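Local coordinates for protein ribonucleoside-diphosphate reductase subunit beta (Bacillus halodurans C-125, PDB 2RCC) that probably reduces ribonucleoside diphosphates to deoxyribonucleotides for DNA synthesis, as the di-iron small subunit of a class I ribonucleotide reductase, at residues L31-V36 with P43-M48; T93-R98 with F158-Y163; S113-Q118 with Q221-L226; Q124-V129 with N214-D219. One frame throughout, in Å; residues are numbered along the deposited sequence. Where two conformers were deposited one is given.

From the N terminus, interaction 1 comes first: it closes a short loop of six residues, folding 31-36 against helix 41-50, and is finished before the others begin. Interaction 2 opens at 93-98 and closes on helix 150-168. Interaction 3 opens within that loop, at 113-118, and closes beyond it on helix 207-237, so the two cross. Interaction 4 joins the same two helices, 106-133 and 207-237, and is nested inside interaction 3, also crossing interaction 2. Selenomethionine Met48 connects interaction 1 to interaction 3, packing on Leu115, Gln118 and His223, and Met97 packs on Ser116 between interactions 2 and 3. Together they tie peripheral elements to the central helices.

Interaction 1 (L31-V36 with P43-M48); sequences LNWDDV and PLYKNM
Trp33 and Tyr45 meet in an offset stack, the six-membered ring of the indole and the phenol having centroids 5.0 Å apart and planes inclined by 28°. The closest touch is lower on the tyrosine, where its CB lies 3.8 Å from Trp33 CH2 and makes an off-centre CH-pi contact with the six-membered ring. Tyr45 has CG turned anti to its backbone nitrogen (chi1 167°), which brings the base of the phenol over one indole face. Leu31 CD2 lies over the opposite face, 3.2 Å from the plane and toward its rim, so the indole is held flat between a residue of its own loop and the helix. The pair folds the loop 31-36 back on helix 41-50, the helix it leads into, which packs on helices 106-133 and 207-237 of the ferritin-like bundle. Tyr45 OH reaches beyond both segments to Gln124 OE1 of the second subunit, a hydrogen bond that places this contact at the dimer interface. On the loop side, a type I turn from Asn32 to Asp35 carries the tryptophan. Within it Asn32 OD1 accepts from Asp34 N (3.1 Å) in an Asx turn, the donor standing well above the carbonyl plane.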
# COMPACT_ATOMS: atom_id res chain seq x y z
N LEU A 31 6.80 -4.38 12.43
CA LEU A 31 5.62 -3.66 12.85
C LEU A 31 4.65 -4.48 13.71
O LEU A 31 3.99 -5.39 13.23
CB LEU A 31 4.88 -3.09 11.65
CG LEU A 31 3.55 -2.31 11.80
CD1 LEU A 31 3.54 -1.20 12.86
CD2 LEU A 31 3.16 -1.78 10.41
N ASN A 32 4.64 -4.13 14.99
CA ASN A 32 3.70 -4.60 15.99
C ASN A 32 2.70 -3.45 16.14
O ASN A 32 3.00 -2.43 16.77
CB ASN A 32 4.42 -4.83 17.32
CG ASN A 32 3.48 -5.24 18.44
OD1 ASN A 32 2.25 -5.34 18.26
ND2 ASN A 32 4.06 -5.45 19.65
N TRP A 33 1.48 -3.62 15.61
CA TRP A 33 0.48 -2.55 15.66
C TRP A 33 0.05 -2.13 17.09
O TRP A 33 -0.45 -1.02 17.26
CB TRP A 33 -0.74 -2.86 14.77
CG TRP A 33 -0.52 -2.50 13.33
CD1 TRP A 33 -0.21 -3.36 12.31
CD2 TRP A 33 -0.60 -1.20 12.75
NE1 TRP A 33 -0.09 -2.67 11.16
CE2 TRP A 33 -0.33 -1.35 11.38
CE3 TRP A 33 -0.87 0.09 13.26
CZ2 TRP A 33 -0.30 -0.26 10.49
CZ3 TRP A 33 -0.85 1.18 12.38
CH2 TRP A 33 -0.58 1.00 11.02
N ASP A 34 0.27 -3.00 18.07
CA ASP A 34 0.04 -2.67 19.48
C ASP A 34 1.26 -2.02 20.18
O ASP A 34 1.23 -1.79 21.39
CB ASP A 34 -0.51 -3.90 20.22
CG ASP A 34 -1.91 -4.30 19.69
OD1 ASP A 34 -2.83 -3.44 19.72
OD2 ASP A 34 -2.10 -5.45 19.21
N ASP A 35 2.31 -1.66 19.44
CA ASP A 35 3.51 -1.03 20.01
C ASP A 35 4.09 -0.09 18.98
O ASP A 35 5.12 -0.40 18.36
CB ASP A 35 4.54 -2.09 20.46
CG ASP A 35 5.84 -1.47 21.03
OD1 ASP A 35 5.75 -0.38 21.64
OD2 ASP A 35 6.95 -2.05 20.86
N VAL A 36 3.42 1.06 18.79
CA VAL A 36 3.83 2.08 17.80
C VAL A 36 4.05 3.42 18.48
O VAL A 36 3.66 3.64 19.64
CB VAL A 36 2.85 2.19 16.58
CG1 VAL A 36 2.68 0.79 15.85
CG2 VAL A 36 1.50 2.75 16.97
N PRO A 43 -5.69 3.47 15.26
CA PRO A 43 -7.04 3.93 14.96
C PRO A 43 -7.23 4.44 13.53
O PRO A 43 -8.26 4.18 12.92
CB PRO A 43 -7.26 5.05 15.97
CG PRO A 43 -6.39 4.74 17.07
CD PRO A 43 -5.22 4.08 16.53
N LEU A 44 -6.26 5.17 12.98
CA LEU A 44 -6.34 5.62 11.58
C LEU A 44 -6.35 4.44 10.60
O LEU A 44 -7.18 4.36 9.70
CB LEU A 44 -5.20 6.60 11.27
CG LEU A 44 -5.10 7.13 9.85
CD1 LEU A 44 -6.42 7.76 9.35
CD2 LEU A 44 -3.97 8.11 9.83
N TYR A 45 -5.44 3.49 10.78
CA TYR A 45 -5.45 2.29 9.98
C TYR A 45 -6.81 1.60 9.99
O TYR A 45 -7.36 1.27 8.92
CB TYR A 45 -4.36 1.29 10.44
CG TYR A 45 -4.51 -0.09 9.87
CD1 TYR A 45 -4.06 -0.42 8.59
CD2 TYR A 45 -5.17 -1.07 10.58
CE1 TYR A 45 -4.23 -1.69 8.09
CE2 TYR A 45 -5.37 -2.28 10.06
CZ TYR A 45 -4.89 -2.61 8.83
OH TYR A 45 -5.12 -3.91 8.40
N LYS A 46 -7.37 1.43 11.17
CA LYS A 46 -8.67 0.76 11.37
C LYS A 46 -9.81 1.50 10.65
O LYS A 46 -10.68 0.86 10.06
CB LYS A 46 -8.99 0.62 12.86
CG LYS A 46 -8.13 -0.36 13.60
CD LYS A 46 -8.35 -0.30 15.11
CE LYS A 46 -7.48 -1.33 15.83
NZ LYS A 46 -7.63 -1.31 17.33
N ASN A 47 -9.77 2.84 10.67
CA ASN A 47 -10.79 3.63 9.99
C ASN A 47 -10.64 3.50 8.48
O ASN A 47 -11.63 3.37 7.77
CB ASN A 47 -10.78 5.10 10.45
CG ASN A 47 -11.28 5.29 11.89
OD1 ASN A 47 -12.19 4.60 12.35
ND2 ASN A 47 -10.71 6.27 12.57
N MSE A 48 -9.41 3.50 7.97
CA MSE A 48 -9.18 3.32 6.54
C MSE A 48 -9.68 1.94 6.05
O MSE A 48 -10.34 1.85 5.01
CB MSE A 48 -7.72 3.51 6.20
CG MSE A 48 -7.27 4.90 6.40
SE MSE A 48 -5.38 5.14 5.98
CE MSE A 48 -5.51 5.44 4.16

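Interaction 2 (T93-R98 with F158-Y163); sequences TDYSMR and FIIDGY
Tyr95 lays one face of its ring on the base of Tyr163. Tyr163 CB sits 3.4 Å from Tyr95 CG and forms a CH-pi contact over that face, 27° off the ring normal. Tyr95 CB also packs 3.5 Å from Tyr163 CG, obliquely to that ring. The two phenols are almost parallel, with planes 5° apart, yet they are slid so far past each other (centroids 5.6 Å) that they barely overlap. Tyr95 keeps CG beside its backbone nitrogen (chi1 -69°), which lays the ring against Tyr163 CB. Thr93 CG2 covers the other face of the Tyr95 ring, toward its rim.

Ile160, one turn earlier on helix 150-168, adds to the contact at the edge of the Tyr95 ring: its CG1 comes near that edge, and its CG2 is 3.7 Å from Tyr95 OH. That hydroxyl is hydrogen-bonded to Glu164 on the same helix 150-168, while Tyr163 OH reaches Asp182 of helix 172-187. With an alanine in place of Tyr95, Tyr163 CB and Ile160 would probably lose their aromatic cover and Glu164 its hydroxyl partner.

Tyr95 is the first residue of helix 95-100, whose N-cap is Asp94; Asp94 OD1 accepts from Met97 N at 3.2 Å, met from above the carboxylate plane. The contact thus sets this short helix against the ferritin-like helical bundle. Between the two segments the adhesion is apolar and aromatic, and the bond to Glu164 adds a polar tie to helix 150-168 at the end of the Tyr95 ring.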
# COMPACT_ATOMS: atom_id res chain seq x y z
N THR A 93 4.37 12.42 -11.61
CA THR A 93 5.46 11.69 -10.97
C THR A 93 5.19 11.50 -9.46
O THR A 93 4.83 12.47 -8.77
CB THR A 93 6.80 12.42 -11.17
OG1 THR A 93 7.02 12.63 -12.57
CG2 THR A 93 7.97 11.63 -10.56
N ASP A 94 5.40 10.28 -8.96
CA ASP A 94 5.11 9.94 -7.57
C ASP A 94 6.23 10.34 -6.56
O ASP A 94 6.96 9.50 -5.98
CB ASP A 94 4.67 8.48 -7.45
CG ASP A 94 3.79 8.22 -6.22
OD1 ASP A 94 3.80 9.07 -5.29
OD2 ASP A 94 3.08 7.18 -6.21
N TYR A 95 6.34 11.65 -6.36
CA TYR A 95 7.29 12.21 -5.41
C TYR A 95 6.91 11.87 -3.98
O TYR A 95 7.79 11.71 -3.13
CB TYR A 95 7.38 13.72 -5.57
CG TYR A 95 8.01 14.18 -6.85
CD1 TYR A 95 9.39 14.12 -7.04
CD2 TYR A 95 7.23 14.75 -7.87
CE1 TYR A 95 9.97 14.58 -8.21
CE2 TYR A 95 7.80 15.21 -9.03
CZ TYR A 95 9.17 15.13 -9.20
OH TYR A 95 9.68 15.60 -10.38
N SER A 96 5.62 11.76 -3.69
CA SER A 96 5.17 11.42 -2.31
C SER A 96 5.77 10.10 -1.84
O SER A 96 6.23 9.98 -0.71
CB SER A 96 3.65 11.36 -2.21
OG SER A 96 3.21 11.21 -0.86
N MSE A 97 5.77 9.11 -2.73
CA MSE A 97 6.29 7.78 -2.41
C MSE A 97 7.80 7.75 -2.36
O MSE A 97 8.34 6.98 -1.55
CB MSE A 97 5.69 6.71 -3.32
CG MSE A 97 4.17 6.52 -3.17
SE MSE A 97 3.46 6.28 -1.36
CE MSE A 97 4.56 4.69 -0.95
N ARG A 98 8.50 8.56 -3.16
CA ARG A 98 9.96 8.69 -3.04
C ARG A 98 10.31 9.32 -1.66
O ARG A 98 11.28 8.92 -1.04
CB ARG A 98 10.59 9.51 -4.16
N PHE A 158 4.21 23.76 -11.36
CA PHE A 158 4.10 24.31 -9.99
C PHE A 158 4.36 23.19 -8.97
O PHE A 158 5.17 23.36 -8.04
CB PHE A 158 2.70 24.98 -9.74
CG PHE A 158 2.41 25.34 -8.26
CD1 PHE A 158 3.00 26.45 -7.65
CD2 PHE A 158 1.50 24.59 -7.50
CE1 PHE A 158 2.72 26.78 -6.29
CE2 PHE A 158 1.21 24.93 -6.12
CZ PHE A 158 1.83 26.01 -5.54
N ILE A 159 3.70 22.06 -9.18
CA ILE A 159 3.82 20.89 -8.31
C ILE A 159 5.22 20.27 -8.38
O ILE A 159 5.80 19.98 -7.33
CB ILE A 159 2.71 19.81 -8.62
CG1 ILE A 159 1.29 20.37 -8.34
CG2 ILE A 159 2.96 18.52 -7.82
CD1 ILE A 159 1.01 20.78 -6.89
N ILE A 160 5.74 20.07 -9.60
CA ILE A 160 7.09 19.50 -9.80
C ILE A 160 8.18 20.34 -9.14
O ILE A 160 9.00 19.80 -8.40
CB ILE A 160 7.46 19.35 -11.29
CG1 ILE A 160 6.68 18.21 -11.94
CG2 ILE A 160 8.94 19.05 -11.46
CD1 ILE A 160 6.69 18.27 -13.49
N ASP A 161 8.19 21.64 -9.42
CA ASP A 161 9.19 22.57 -8.85
C ASP A 161 9.27 22.49 -7.30
O ASP A 161 10.35 22.48 -6.73
CB ASP A 161 8.94 24.01 -9.33
N GLY A 162 8.12 22.36 -6.65
CA GLY A 162 8.05 22.21 -5.20
C GLY A 162 8.61 20.87 -4.72
O GLY A 162 9.42 20.83 -3.79
N TYR A 163 8.17 19.77 -5.34
CA TYR A 163 8.65 18.43 -4.94
C TYR A 163 10.11 18.15 -5.33
O TYR A 163 10.80 17.43 -4.61
CB TYR A 163 7.76 17.30 -5.48
CG TYR A 163 6.45 17.04 -4.76
CD1 TYR A 163 6.41 16.37 -3.52
CD2 TYR A 163 5.24 17.37 -5.36
CE1 TYR A 163 5.18 16.09 -2.89
CE2 TYR A 163 4.02 17.10 -4.74
CZ TYR A 163 4.00 16.46 -3.52
OH TYR A 163 2.77 16.23 -2.97

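Interaction 3 (S113-Q118 with Q221-L226); sequences SVLSFQ and QLHVYL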
# COMPACT_ATOMS: atom_id res chain seq x y z
N SER A 113 1.66 2.81 2.31
CA SER A 113 1.30 1.71 1.43
C SER A 113 -0.23 1.67 1.22
O SER A 113 -0.70 1.52 0.10
CB SER A 113 1.84 0.37 1.96
OG SER A 113 1.36 -0.71 1.22
N VAL A 114 -1.00 1.80 2.30
CA VAL A 114 -2.45 1.83 2.23
C VAL A 114 -2.87 3.04 1.37
O VAL A 114 -3.69 2.88 0.50
CB VAL A 114 -3.12 1.88 3.64
CG1 VAL A 114 -4.65 2.02 3.51
CG2 VAL A 114 -2.70 0.69 4.51
N LEU A 115 -2.23 4.20 1.53
CA LEU A 115 -2.57 5.40 0.72
C LEU A 115 -2.34 5.17 -0.77
O LEU A 115 -3.15 5.58 -1.61
CB LEU A 115 -1.76 6.69 1.10
CG LEU A 115 -2.42 7.65 2.06
CD1 LEU A 115 -2.65 6.99 3.41
CD2 LEU A 115 -1.67 8.96 2.24
N SER A 116 -1.19 4.59 -1.10
CA SER A 116 -0.81 4.34 -2.48
C SER A 116 -1.84 3.44 -3.19
O SER A 116 -2.22 3.68 -4.34
CB SER A 116 0.56 3.72 -2.51
OG SER A 116 1.04 3.73 -3.85
N PHE A 117 -2.20 2.37 -2.52
CA PHE A 117 -3.25 1.46 -2.96
C PHE A 117 -4.60 2.20 -3.20
O PHE A 117 -5.25 2.04 -4.25
CB PHE A 117 -3.39 0.34 -1.95
CG PHE A 117 -4.66 -0.41 -2.08
CD1 PHE A 117 -4.88 -1.23 -3.17
CD2 PHE A 117 -5.67 -0.20 -1.19
CE1 PHE A 117 -6.11 -1.88 -3.34
CE2 PHE A 117 -6.88 -0.84 -1.33
CZ PHE A 117 -7.09 -1.69 -2.42
N GLN A 118 -5.00 3.03 -2.24
CA GLN A 118 -6.23 3.84 -2.38
C GLN A 118 -6.12 4.71 -3.63
O GLN A 118 -7.07 4.80 -4.38
CB GLN A 118 -6.50 4.69 -1.11
CG GLN A 118 -6.91 3.80 0.10
CD GLN A 118 -7.48 4.59 1.28
OE1 GLN A 118 -7.16 5.74 1.47
NE2 GLN A 118 -8.29 3.93 2.09
N GLN A 221 -9.86 12.80 3.02
CA GLN A 221 -9.89 13.46 4.32
C GLN A 221 -9.00 12.76 5.33
O GLN A 221 -8.36 13.43 6.15
CB GLN A 221 -11.31 13.65 4.88
CG GLN A 221 -12.33 14.33 3.96
CD GLN A 221 -11.76 15.51 3.18
OE1 GLN A 221 -11.32 16.48 3.78
NE2 GLN A 221 -11.80 15.44 1.84
N LEU A 222 -8.96 11.43 5.30
CA LEU A 222 -8.09 10.68 6.20
C LEU A 222 -6.61 10.86 5.79
O LEU A 222 -5.72 10.89 6.65
CB LEU A 222 -8.51 9.22 6.29
CG LEU A 222 -9.87 8.94 6.94
CD1 LEU A 222 -10.20 7.42 6.92
CD2 LEU A 222 -9.89 9.44 8.36
N HIS A 223 -6.35 11.01 4.50
CA HIS A 223 -4.99 11.25 4.01
C HIS A 223 -4.54 12.61 4.53
O HIS A 223 -3.41 12.71 5.07
CB HIS A 223 -4.92 11.23 2.48
CG HIS A 223 -5.32 9.92 1.83
ND1 HIS A 223 -5.19 9.70 0.48
CD2 HIS A 223 -5.82 8.77 2.35
CE1 HIS A 223 -5.63 8.50 0.17
NE2 HIS A 223 -6.02 7.91 1.29
N VAL A 224 -5.39 13.64 4.43
CA VAL A 224 -5.07 14.98 4.97
C VAL A 224 -4.83 14.92 6.48
O VAL A 224 -3.93 15.55 6.97
CB VAL A 224 -6.18 16.03 4.67
CG1 VAL A 224 -5.88 17.34 5.39
CG2 VAL A 224 -6.33 16.26 3.17
N TYR A 225 -5.64 14.15 7.21
CA TYR A 225 -5.46 13.96 8.63
C TYR A 225 -4.04 13.38 8.90
O TYR A 225 -3.33 13.89 9.76
CB TYR A 225 -6.57 13.07 9.20
CG TYR A 225 -6.42 12.63 10.62
CD1 TYR A 225 -6.81 13.44 11.69
CD2 TYR A 225 -5.91 11.37 10.92
CE1 TYR A 225 -6.66 13.02 12.99
CE2 TYR A 225 -5.75 10.96 12.20
CZ TYR A 225 -6.13 11.77 13.23
OH TYR A 225 -5.97 11.27 14.49
N LEU A 226 -3.63 12.38 8.13
CA LEU A 226 -2.30 11.79 8.27
C LEU A 226 -1.20 12.84 8.03
O LEU A 226 -0.28 13.01 8.84
CB LEU A 226 -2.11 10.63 7.30
CG LEU A 226 -0.73 9.94 7.28
CD1 LEU A 226 -0.33 9.45 8.65
CD2 LEU A 226 -0.71 8.85 6.24
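Leu115 and His223 make the apolar half of this contact: Leu115 CG stands over the centre of the imidazole, in a CH-pi arrangement 3.5 Å from the ring centroid. Leu115 CD1 reaches on to Leu226 CD2 (3.9 Å), extending the packing by a turn of helix 207-237.

The polar half lies at the ring's edge. Gln118, its chain extended beyond CG, brings OE1 to His223 NE2 along a nearly straight line (170°), with amide and imidazole planes 26° apart. The modelled separation of OE1 and NE2, 2.5 Å, is unusually short, and its exact length is doubtful. On the other nitrogen, ND1 is hydrogen-bonded to Glu186, so the ring is held at both ends and its rotation is set. An alanine at His223 would probably leave Gln118 and Glu186 without this shared partner and uncover Leu115.

The two helices run roughly antiparallel, 149° between their directions, and the axes of these two short segments approach to 11.4 Å. His223, Glu186 and nearby Glu119 are predicted iron ligands, and the arrangement is consistent with the carboxylate- and histidine-bearing helices that enclose the di-iron site of ferritin-like reductase subunits.

Interaction 4 (Q124-V129 with N214-D219); sequences QSYSYV and NYINRD
Ile216 presses its terminal methyl, CD1, against the Tyr126 ring on its CE1 side, 3.4 Å from CE1 and 3.6 Å from CZ. Its other branch is used too: CG2 lies 3.6 Å from Tyr126 OH, so the isoleucine covers the hydroxyl end of the phenol with carbon. The side chains cross obliquely, and the methyl approaches neither squarely over the face nor in the ring plane. Ile216 CG1 is beside its backbone nitrogen (chi1 -67°) and CD1 is carried outward by an extended chi2 of 165°, which sends the methyl toward helix 106-133. Tyr126 likewise has CG beside its nitrogen (chi1 -64°), and this brings the phenol end toward helix 207-237 although its first bond does not point there.

Around this pair the surroundings of the phenol are apolar: Ile82, Leu85 and Ala86 of helix 72-87, Phe194 of helix 191-202 and Ile213 all touch Tyr126. Ser125 CB lies 4.5 Å from Ile216 CD1, and in the conformer modelled here Ser125 OG is hydrogen-bonded to Val121 O on its own helix.

Farther out, polar bonds hold Asp219 on the helix that carries Ile216: OD1 bridges to the neighbouring Arg218 NH1 (3.0 Å), and OD2 is bonded to Trp53 NE1 and His122 NE2. His122 is a probable iron ligand, so Asp219 acts as a second-shell residue that would orient it.

Tyr126 is the predicted active-site residue, and a tyrosine enclosed by hydrophobic side chains beside the iron centre is consistent with the pocket of the stable tyrosyl radical in class I reductases.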
# COMPACT_ATOMS: atom_id res chain seq x y z
N GLN A 124 -8.43 4.09 -11.02
CA GLN A 124 -9.25 3.12 -11.76
C GLN A 124 -10.76 3.48 -11.75
O GLN A 124 -11.49 3.18 -12.71
CB GLN A 124 -8.97 1.70 -11.24
CG GLN A 124 -9.77 0.60 -11.92
CD GLN A 124 -10.90 0.08 -11.07
OE1 GLN A 124 -10.78 -0.05 -9.84
NE2 GLN A 124 -11.97 -0.33 -11.74
N SER A 125 -11.23 4.08 -10.65
CA SER A 125 -12.61 4.52 -10.51
C SER A 125 -12.91 5.65 -11.50
O SER A 125 -14.01 5.73 -12.04
CB SER A 125 -12.89 4.96 -9.07
OG SER A 125 -12.63 3.91 -8.15
N TYR A 126 -11.94 6.55 -11.73
CA TYR A 126 -12.16 7.62 -12.71
C TYR A 126 -12.32 7.02 -14.13
O TYR A 126 -13.22 7.41 -14.87
CB TYR A 126 -11.05 8.66 -12.71
CG TYR A 126 -10.91 9.45 -11.44
CD1 TYR A 126 -11.99 10.08 -10.85
CD2 TYR A 126 -9.67 9.57 -10.81
CE1 TYR A 126 -11.84 10.78 -9.63
CE2 TYR A 126 -9.52 10.27 -9.64
CZ TYR A 126 -10.59 10.88 -9.05
OH TYR A 126 -10.39 11.59 -7.89
N SER A 127 -11.45 6.09 -14.48
CA SER A 127 -11.57 5.37 -15.75
C SER A 127 -12.87 4.63 -15.89
O SER A 127 -13.43 4.58 -16.95
CB SER A 127 -10.44 4.35 -15.94
OG SER A 127 -9.22 5.06 -16.03
N TYR A 128 -13.28 3.99 -14.81
CA TYR A 128 -14.54 3.24 -14.76
C TYR A 128 -15.78 4.12 -15.07
O TYR A 128 -16.70 3.69 -15.79
CB TYR A 128 -14.63 2.60 -13.37
CG TYR A 128 -15.84 1.76 -13.04
CD1 TYR A 128 -15.80 0.35 -13.16
CD2 TYR A 128 -16.98 2.34 -12.51
CE1 TYR A 128 -16.91 -0.42 -12.81
CE2 TYR A 128 -18.10 1.58 -12.17
CZ TYR A 128 -18.06 0.20 -12.31
OH TYR A 128 -19.17 -0.55 -11.94
N VAL A 129 -15.81 5.32 -14.52
CA VAL A 129 -16.86 6.28 -14.80
C VAL A 129 -16.80 6.68 -16.29
O VAL A 129 -17.79 6.58 -17.01
CB VAL A 129 -16.76 7.54 -13.88
CG1 VAL A 129 -17.71 8.67 -14.35
CG2 VAL A 129 -17.04 7.19 -12.43
N ASN A 214 -17.51 10.99 -3.74
CA ASN A 214 -17.64 11.16 -2.31
C ASN A 214 -16.82 10.11 -1.55
O ASN A 214 -16.23 10.45 -0.54
CB ASN A 214 -19.10 11.12 -1.91
CG ASN A 214 -19.35 11.72 -0.54
OD1 ASN A 214 -19.94 11.07 0.31
ND2 ASN A 214 -18.88 12.95 -0.31
N TYR A 215 -16.80 8.86 -2.03
CA TYR A 215 -15.90 7.85 -1.43
C TYR A 215 -14.44 8.26 -1.57
O TYR A 215 -13.68 8.14 -0.60
CB TYR A 215 -16.11 6.48 -2.01
CG TYR A 215 -17.48 5.85 -1.76
CD1 TYR A 215 -18.36 6.32 -0.77
CD2 TYR A 215 -17.85 4.72 -2.46
CE1 TYR A 215 -19.59 5.69 -0.56
CE2 TYR A 215 -19.05 4.09 -2.23
CZ TYR A 215 -19.91 4.58 -1.28
OH TYR A 215 -21.12 3.94 -1.06
N ILE A 216 -14.07 8.73 -2.76
CA ILE A 216 -12.71 9.25 -2.99
C ILE A 216 -12.38 10.42 -2.03
O ILE A 216 -11.34 10.42 -1.36
CB ILE A 216 -12.48 9.71 -4.44
CG1 ILE A 216 -12.52 8.53 -5.42
CG2 ILE A 216 -11.13 10.52 -4.58
CD1 ILE A 216 -12.66 8.86 -6.93
N ASN A 217 -13.31 11.37 -1.96
CA ASN A 217 -13.16 12.57 -1.14
C ASN A 217 -13.06 12.20 0.37
O ASN A 217 -12.29 12.82 1.10
CB ASN A 217 -14.32 13.54 -1.47
CG ASN A 217 -14.02 15.02 -1.23
OD1 ASN A 217 -12.89 15.45 -0.98
ND2 ASN A 217 -15.07 15.83 -1.38
N ARG A 218 -13.81 11.18 0.82
CA ARG A 218 -13.76 10.66 2.20
C ARG A 218 -12.35 10.08 2.49
O ARG A 218 -11.76 10.34 3.55
CB ARG A 218 -14.82 9.58 2.43
CG ARG A 218 -14.61 8.72 3.71
CD ARG A 218 -15.76 7.75 4.10
NE ARG A 218 -16.12 6.48 3.40
CZ ARG A 218 -15.50 5.77 2.42
NH1 ARG A 218 -14.32 6.09 1.81
NH2 ARG A 218 -16.13 4.66 2.02
N ASP A 219 -11.84 9.27 1.57
CA ASP A 219 -10.47 8.75 1.70
C ASP A 219 -9.48 9.91 1.78
O ASP A 219 -8.54 9.89 2.58
CB ASP A 219 -10.08 7.93 0.48
CG ASP A 219 -10.80 6.61 0.37
OD1 ASP A 219 -11.34 6.09 1.34
OD2 ASP A 219 -10.74 6.04 -0.73